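Local coordinates for GAF domain-containing protein (Thermoplasma acidophilum, PDB 4MN7), which catalyses the reduction of free methionine-R-sulfoxide to methionine, as a type II reductase built on a GAF domain, at the interface of chains A and B. Residues are numbered along the deposited sequence; one frame, centred on the assembly and turned at random. Chains: chain A/B, Putative uncharacterized protein Ta0848.

Contact 1: the interface of chains A and B. Residues chain A 6, 10, 13-14, 130-131, 134; chain B 6, 10, 13-14, 130-131, 134.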
loop_
_atom_site.group_PDB
_atom_site.type_symbol
_atom_site.label_atom_id
_atom_site.label_comp_id
_atom_site.label_asym_id
_atom_site.label_seq_id
_atom_site.Cartn_x
_atom_site.Cartn_y
_atom_site.Cartn_z
ATOM N N PHE A 6 3.449 9.320 1.895
ATOM C CA PHE A 6 3.780 7.926 1.752
ATOM C C PHE A 6 2.579 7.152 1.157
ATOM O O PHE A 6 2.724 6.458 0.164
ATOM C CB PHE A 6 4.123 7.319 3.105
ATOM C CG PHE A 6 4.220 5.830 3.071
ATOM C CD1 PHE A 6 5.300 5.217 2.448
ATOM C CD2 PHE A 6 3.267 5.038 3.655
ATOM C CE1 PHE A 6 5.394 3.835 2.379
ATOM C CE2 PHE A 6 3.384 3.659 3.647
ATOM C CZ PHE A 6 4.431 3.051 2.990
ATOM N N GLN A 10 2.150 5.040 -2.475
ATOM C CA GLN A 10 1.586 3.670 -2.574
ATOM C C GLN A 10 0.425 3.600 -3.550
ATOM O O GLN A 10 0.374 2.738 -4.400
ATOM C CB GLN A 10 1.128 3.168 -1.216
ATOM C CG GLN A 10 2.271 2.880 -0.267
ATOM C CD GLN A 10 3.135 1.713 -0.755
ATOM O OE1 GLN A 10 2.645 0.600 -0.864
ATOM N NE2 GLN A 10 4.382 1.973 -1.051
ATOM N N ALA A 13 1.667 3.993 -7.072
ATOM C CA ALA A 13 2.300 2.718 -7.502
ATOM C C ALA A 13 1.214 1.663 -7.795
ATOM O O ALA A 13 1.317 0.932 -8.770
ATOM C CB ALA A 13 3.234 2.178 -6.423
ATOM N N ALA A 14 0.161 1.614 -6.980
ATOM C CA ALA A 14 -0.969 0.704 -7.286
ATOM C C ALA A 14 -1.656 1.028 -8.642
ATOM O O ALA A 14 -1.971 0.137 -9.449
ATOM C CB ALA A 14 -1.971 0.695 -6.142
ATOM N N LEU A 130 -6.770 -4.668 0.360
ATOM C CA LEU A 130 -5.372 -4.577 0.773
ATOM C C LEU A 130 -4.884 -3.119 0.872
ATOM O O LEU A 130 -4.073 -2.784 1.725
ATOM C CB LEU A 130 -4.453 -5.367 -0.160
ATOM C CG LEU A 130 -4.737 -6.863 -0.310
ATOM C CD1 LEU A 130 -3.897 -7.498 -1.404
ATOM C CD2 LEU A 130 -4.524 -7.541 0.979
ATOM N N MET A 131 -5.417 -2.254 0.027
ATOM C CA MET A 131 -5.039 -0.851 -0.042
ATOM C C MET A 131 -5.796 0.026 0.938
ATOM O O MET A 131 -5.403 1.184 1.162
ATOM C CB MET A 131 -5.269 -0.281 -1.457
ATOM C CG MET A 131 -4.353 -0.928 -2.515
ATOM S SD MET A 131 -2.598 -0.596 -2.132
ATOM C CE MET A 131 -2.517 1.179 -2.367
ATOM N N LEU A 134 -4.150 2.403 3.543
ATOM C CA LEU A 134 -3.436 3.446 2.929
ATOM C C LEU A 134 -4.366 4.519 2.416
ATOM O O LEU A 134 -4.096 5.676 2.576
ATOM C CB LEU A 134 -2.566 2.928 1.795
ATOM C CG LEU A 134 -1.397 2.062 2.234
ATOM C CD1 LEU A 134 -0.975 1.167 1.077
ATOM C CD2 LEU A 134 -0.281 2.975 2.661
ATOM N N PHE B 6 1.364 -8.188 -6.916
ATOM C CA PHE B 6 0.889 -6.886 -6.531
ATOM C C PHE B 6 1.462 -6.477 -5.164
ATOM O O PHE B 6 2.005 -5.404 -5.019
ATOM C CB PHE B 6 -0.588 -6.872 -6.453
ATOM C CG PHE B 6 -1.136 -5.555 -5.950
ATOM C CD1 PHE B 6 -1.077 -4.445 -6.738
ATOM C CD2 PHE B 6 -1.757 -5.461 -4.730
ATOM C CE1 PHE B 6 -1.589 -3.235 -6.306
ATOM C CE2 PHE B 6 -2.249 -4.251 -4.286
ATOM C CZ PHE B 6 -2.176 -3.134 -5.101
ATOM N N GLN B 10 4.016 -3.175 -4.235
ATOM C CA GLN B 10 3.787 -2.191 -3.170
ATOM C C GLN B 10 4.922 -2.164 -2.150
ATOM O O GLN B 10 5.349 -1.113 -1.710
ATOM C CB GLN B 10 2.457 -2.443 -2.474
ATOM C CG GLN B 10 1.254 -2.247 -3.417
ATOM C CD GLN B 10 0.977 -0.797 -3.663
ATOM O OE1 GLN B 10 0.844 -0.010 -2.737
ATOM N NE2 GLN B 10 0.924 -0.436 -4.886
ATOM N N ALA B 13 7.860 -0.419 -3.835
ATOM C CA ALA B 13 7.609 1.028 -3.781
ATOM C C ALA B 13 7.811 1.602 -2.386
ATOM O O ALA B 13 8.348 2.723 -2.248
ATOM C CB ALA B 13 6.227 1.372 -4.257
ATOM N N ALA B 14 7.390 0.889 -1.349
ATOM C CA ALA B 14 7.595 1.435 0.000
ATOM C C ALA B 14 9.114 1.521 0.349
ATOM O O ALA B 14 9.535 2.492 0.960
ATOM C CB ALA B 14 6.899 0.571 1.017
ATOM N N LEU B 130 0.228 0.056 8.069
ATOM C CA LEU B 130 -0.443 0.406 6.848
ATOM C C LEU B 130 -0.182 -0.630 5.739
ATOM O O LEU B 130 -1.076 -0.896 4.900
ATOM C CB LEU B 130 -0.031 1.782 6.357
ATOM C CG LEU B 130 -0.546 3.039 7.091
ATOM C CD1 LEU B 130 -0.020 4.208 6.380
ATOM C CD2 LEU B 130 -2.060 3.170 7.192
ATOM N N MET B 131 1.020 -1.192 5.749
ATOM C CA MET B 131 1.440 -2.210 4.801
ATOM C C MET B 131 1.052 -3.587 5.229
ATOM O O MET B 131 1.244 -4.524 4.472
ATOM C CB MET B 131 2.958 -2.188 4.661
ATOM C CG MET B 131 3.516 -0.888 4.143
ATOM S SD MET B 131 2.889 -0.475 2.516
ATOM C CE MET B 131 3.697 -1.694 1.504
ATOM N N LEU B 134 -0.853 -6.056 2.898
ATOM C CA LEU B 134 -0.014 -6.415 1.751
ATOM C C LEU B 134 1.029 -7.446 2.112
ATOM O O LEU B 134 1.129 -8.478 1.471
ATOM C CB LEU B 134 0.632 -5.164 1.157
ATOM C CG LEU B 134 -0.397 -4.232 0.521
ATOM C CD1 LEU B 134 0.030 -2.745 0.445
ATOM C CD2 LEU B 134 -0.768 -4.717 -0.869
HETATM O O HOH W 1 -3.075 -0.454 2.886
#

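Contact 2: the interface of chains A and B. Residues chain A 17-18, 123, 126-127, 130; chain B 1, 3, 6, 137.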
loop_
_atom_site.group_PDB
_atom_site.type_symbol
_atom_site.label_atom_id
_atom_site.label_comp_id
_atom_site.label_asym_id
_atom_site.label_seq_id
_atom_site.Cartn_x
_atom_site.Cartn_y
_atom_site.Cartn_z
ATOM N N TYR A 17 0.849 -0.236 -11.390
ATOM C CA TYR A 17 0.689 -1.652 -11.545
ATOM C C TYR A 17 -0.622 -2.022 -12.235
ATOM O O TYR A 17 -0.669 -2.819 -13.182
ATOM C CB TYR A 17 0.817 -2.346 -10.161
ATOM C CG TYR A 17 0.658 -3.842 -10.214
ATOM C CD1 TYR A 17 -0.610 -4.390 -10.197
ATOM C CD2 TYR A 17 1.761 -4.730 -10.292
ATOM C CE1 TYR A 17 -0.812 -5.757 -10.231
ATOM C CE2 TYR A 17 1.569 -6.136 -10.351
ATOM C CZ TYR A 17 0.268 -6.631 -10.314
ATOM O OH TYR A 17 -0.100 -7.974 -10.306
ATOM N N LEU A 18 -1.729 -1.464 -11.779
ATOM C CA LEU A 18 -3.012 -1.842 -12.405
ATOM C C LEU A 18 -3.058 -1.559 -13.920
ATOM O O LEU A 18 -3.625 -2.320 -14.702
ATOM C CB LEU A 18 -4.203 -1.183 -11.671
ATOM C CG LEU A 18 -4.417 -1.827 -10.294
ATOM C CD1 LEU A 18 -5.306 -0.971 -9.421
ATOM C CD2 LEU A 18 -4.965 -3.252 -10.381
ATOM N N MET A 123 -10.749 -9.684 -8.176
ATOM C CA MET A 123 -9.337 -9.318 -7.950
ATOM C C MET A 123 -9.299 -7.887 -7.473
ATOM O O MET A 123 -8.585 -7.579 -6.544
ATOM C CB MET A 123 -8.540 -9.544 -9.206
ATOM C CG MET A 123 -7.048 -9.282 -9.089
ATOM S SD MET A 123 -6.055 -10.395 -8.065
ATOM C CE MET A 123 -6.865 -11.854 -8.479
ATOM N N SER A 126 -10.288 -7.566 -3.816
ATOM C CA SER A 126 -9.155 -7.923 -2.975
ATOM C C SER A 126 -8.166 -6.774 -2.914
ATOM O O SER A 126 -7.650 -6.435 -1.856
ATOM C CB SER A 126 -8.474 -9.200 -3.451
ATOM O OG SER A 126 -9.273 -10.325 -3.085
ATOM N N ILE A 127 -7.883 -6.189 -4.058
ATOM C CA ILE A 127 -6.923 -5.095 -4.092
ATOM C C ILE A 127 -7.355 -3.903 -3.269
ATOM O O ILE A 127 -6.567 -3.329 -2.471
ATOM C CB ILE A 127 -6.624 -4.708 -5.530
ATOM C CG1 ILE A 127 -5.740 -5.839 -6.074
ATOM C CG2 ILE A 127 -5.852 -3.372 -5.531
ATOM C CD1 ILE A 127 -5.480 -5.861 -7.514
ATOM N N LEU A 130 -6.770 -4.668 0.360
ATOM C CA LEU A 130 -5.372 -4.577 0.773
ATOM C C LEU A 130 -4.884 -3.119 0.872
ATOM O O LEU A 130 -4.073 -2.784 1.725
ATOM C CB LEU A 130 -4.453 -5.367 -0.160
ATOM C CG LEU A 130 -4.737 -6.863 -0.310
ATOM C CD1 LEU A 130 -3.897 -7.498 -1.404
ATOM C CD2 LEU A 130 -4.524 -7.541 0.979
ATOM N N MET B 1 -2.928 -10.571 -13.426
ATOM C CA MET B 1 -2.171 -10.123 -12.260
ATOM C C MET B 1 -2.394 -11.118 -11.116
ATOM O O MET B 1 -3.243 -12.019 -11.171
ATOM C CB MET B 1 -2.657 -8.736 -11.877
ATOM C CG MET B 1 -4.143 -8.536 -12.073
ATOM S SD MET B 1 -4.731 -6.939 -11.441
ATOM C CE MET B 1 -6.449 -7.154 -12.031
ATOM N N LEU B 3 -2.055 -11.399 -6.656
ATOM C CA LEU B 3 -1.997 -10.643 -5.438
ATOM C C LEU B 3 -0.606 -10.657 -4.784
ATOM O O LEU B 3 -0.231 -9.687 -4.132
ATOM C CB LEU B 3 -3.020 -11.045 -4.435
ATOM C CG LEU B 3 -4.465 -10.739 -4.727
ATOM C CD1 LEU B 3 -5.215 -11.155 -3.508
ATOM C CD2 LEU B 3 -4.672 -9.245 -4.933
ATOM N N PHE B 6 1.364 -8.188 -6.916
ATOM C CA PHE B 6 0.889 -6.886 -6.531
ATOM C C PHE B 6 1.462 -6.477 -5.164
ATOM O O PHE B 6 2.005 -5.404 -5.019
ATOM C CB PHE B 6 -0.588 -6.872 -6.453
ATOM C CG PHE B 6 -1.136 -5.555 -5.950
ATOM C CD1 PHE B 6 -1.077 -4.445 -6.738
ATOM C CD2 PHE B 6 -1.757 -5.461 -4.730
ATOM C CE1 PHE B 6 -1.589 -3.235 -6.306
ATOM C CE2 PHE B 6 -2.249 -4.251 -4.286
ATOM C CZ PHE B 6 -2.176 -3.134 -5.101
ATOM N N GLU B 137 0.146 -11.215 2.264
ATOM C CA GLU B 137 0.091 -12.079 1.099
ATOM C C GLU B 137 1.271 -13.009 1.011
ATOM O O GLU B 137 1.147 -14.093 0.473
ATOM C CB GLU B 137 -0.087 -11.314 -0.196
ATOM C CG GLU B 137 -1.412 -10.637 -0.273
ATOM C CD GLU B 137 -2.543 -11.671 -0.414
ATOM O OE1 GLU B 137 -2.439 -12.528 -1.347
ATOM O OE2 GLU B 137 -3.513 -11.537 0.373
#

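Contact 1: the interface of chains A and B
The A:Phe6 ring carries A:Gln10 CG of its own helix on one face, offset toward the rim, while B:Ala14 meets its edge in the ring plane, CB 3.8 Å from CE1. B:Phe6 repeats this with B:Gln10 on a face and A:Ala14 at the edge. Both rings have CG anti to the backbone N, which turns their tips toward the partner's methionine: A:Phe6 CZ lies 3.9 Å from B:Met131 SD. At the centre A:Gln10 and B:Gln10 cross obliquely, each bent at chi2 (-66° in A:Gln10), with amide planes 77° apart. B:Gln10 NE2 donates to the backbone A:Gln10 O at 3.3 Å, on a carbonyl lone pair and almost exactly in its own amide plane; the reciprocal bond is weak. As modelled, A:Gln10 OE1 and B:Gln10 OE1 stand 2.7 Å apart. Two acceptors would clash there, so one amide may be turned over. Turning B:Gln10 would also relieve the 3.0 Å donor-donor approach of B:Gln10 NE2 to A:Ala14 N but give up the bond as modelled, although the new NH2 would lie near A:Gln10 OE1 and O. A:Met131, bent at chi2 and chi3, reaches B:Gln10 tip to tip, SD 3.5 Å from OE1, so sulfur borders the amide. A:Ala13 and B:Ala13 abut methyl to methyl, CB to CB 3.8 Å. Between the two helices 118-136, A:Leu134 CD2 rests on B:Leu130 CB, with its twin opposite, and A:Leu134 and B:Leu134 cross at about a right angle. Water 1 links A:Leu130 O, 2.8 Å away, with A:Leu134 N and B:Leu130 O. This two-fold core of helices 2-21 (3-21 in chain B) and 118-136 joins the two GAF-domain subunits and probably holds the reductase as a dimer.

Contact 2: the interface of chains A and B
The phenol OH of A:Tyr17 has no polar partner from chain B within bonding reach, so the number of polar grips on it from that chain is zero: it lies against the carbons of B:Met1, 3.6 Å from CA. The patch is an apolar seam between the GAF domains of the two subunits, where the N-terminal end of chain B lies across helices 2-21 and 118-136 of chain A. A:Tyr17, CG anti to the backbone N (chi1 180°), offers one ring face to B:Phe6, whose CA sits above it toward the rim. The B:Phe6 ring comes edge-on to that face, the planes 64° apart. B:Phe6 CD1 lies 3.5 Å from A:Tyr17 CD1. An alanine in place of A:Tyr17 would probably cost this edge-to-face packing and loosen B:Met1, which would lose the ring it rests against. A:Ile127 covers one face of the B:Phe6 ring, CG1 and CG2 both above its rim, with CG2 3.7 Å from CZ. B:Leu3 points its branches into helix 118-136. Its CD2 meets A:Met123 SD tip to tip at 3.6 Å and also packs on A:Ile127 CG1, while CD1 leans on A:Ser126 CB at 3.8 Å. A:Leu130 CD1 reaches the same B:Leu3 CD2 at 4.0 Å and borders the aliphatic CG of B:Glu137. B:Met1 holds CG in the crowded position between backbone N and carbonyl carbon (chi1 36°), then runs extended past A:Met123 in the opposite direction, bringing its CE 3.7 Å from A:Met123 CG and its SD against A:Leu18 CD2.

Contact 1 and contact 2 lie about 10 Å apart, measured between the centres of their C-alpha atoms, and both use the N-terminal helix and helix 118-136. They share A:Leu130 and B:Phe6, so the two patches adjoin, contact 1 near the two-fold axis and contact 2 out at the chain B N-terminus. Contact 1 combines apolar packing with the polar and water-mediated links; contact 2 is apolar throughout. Symmetry places a twin of contact 2, with chains exchanged, on the opposite flank of contact 1. The core is thus bracketed by two N-terminal flanks, which probably help to fix the relative orientation of the subunits.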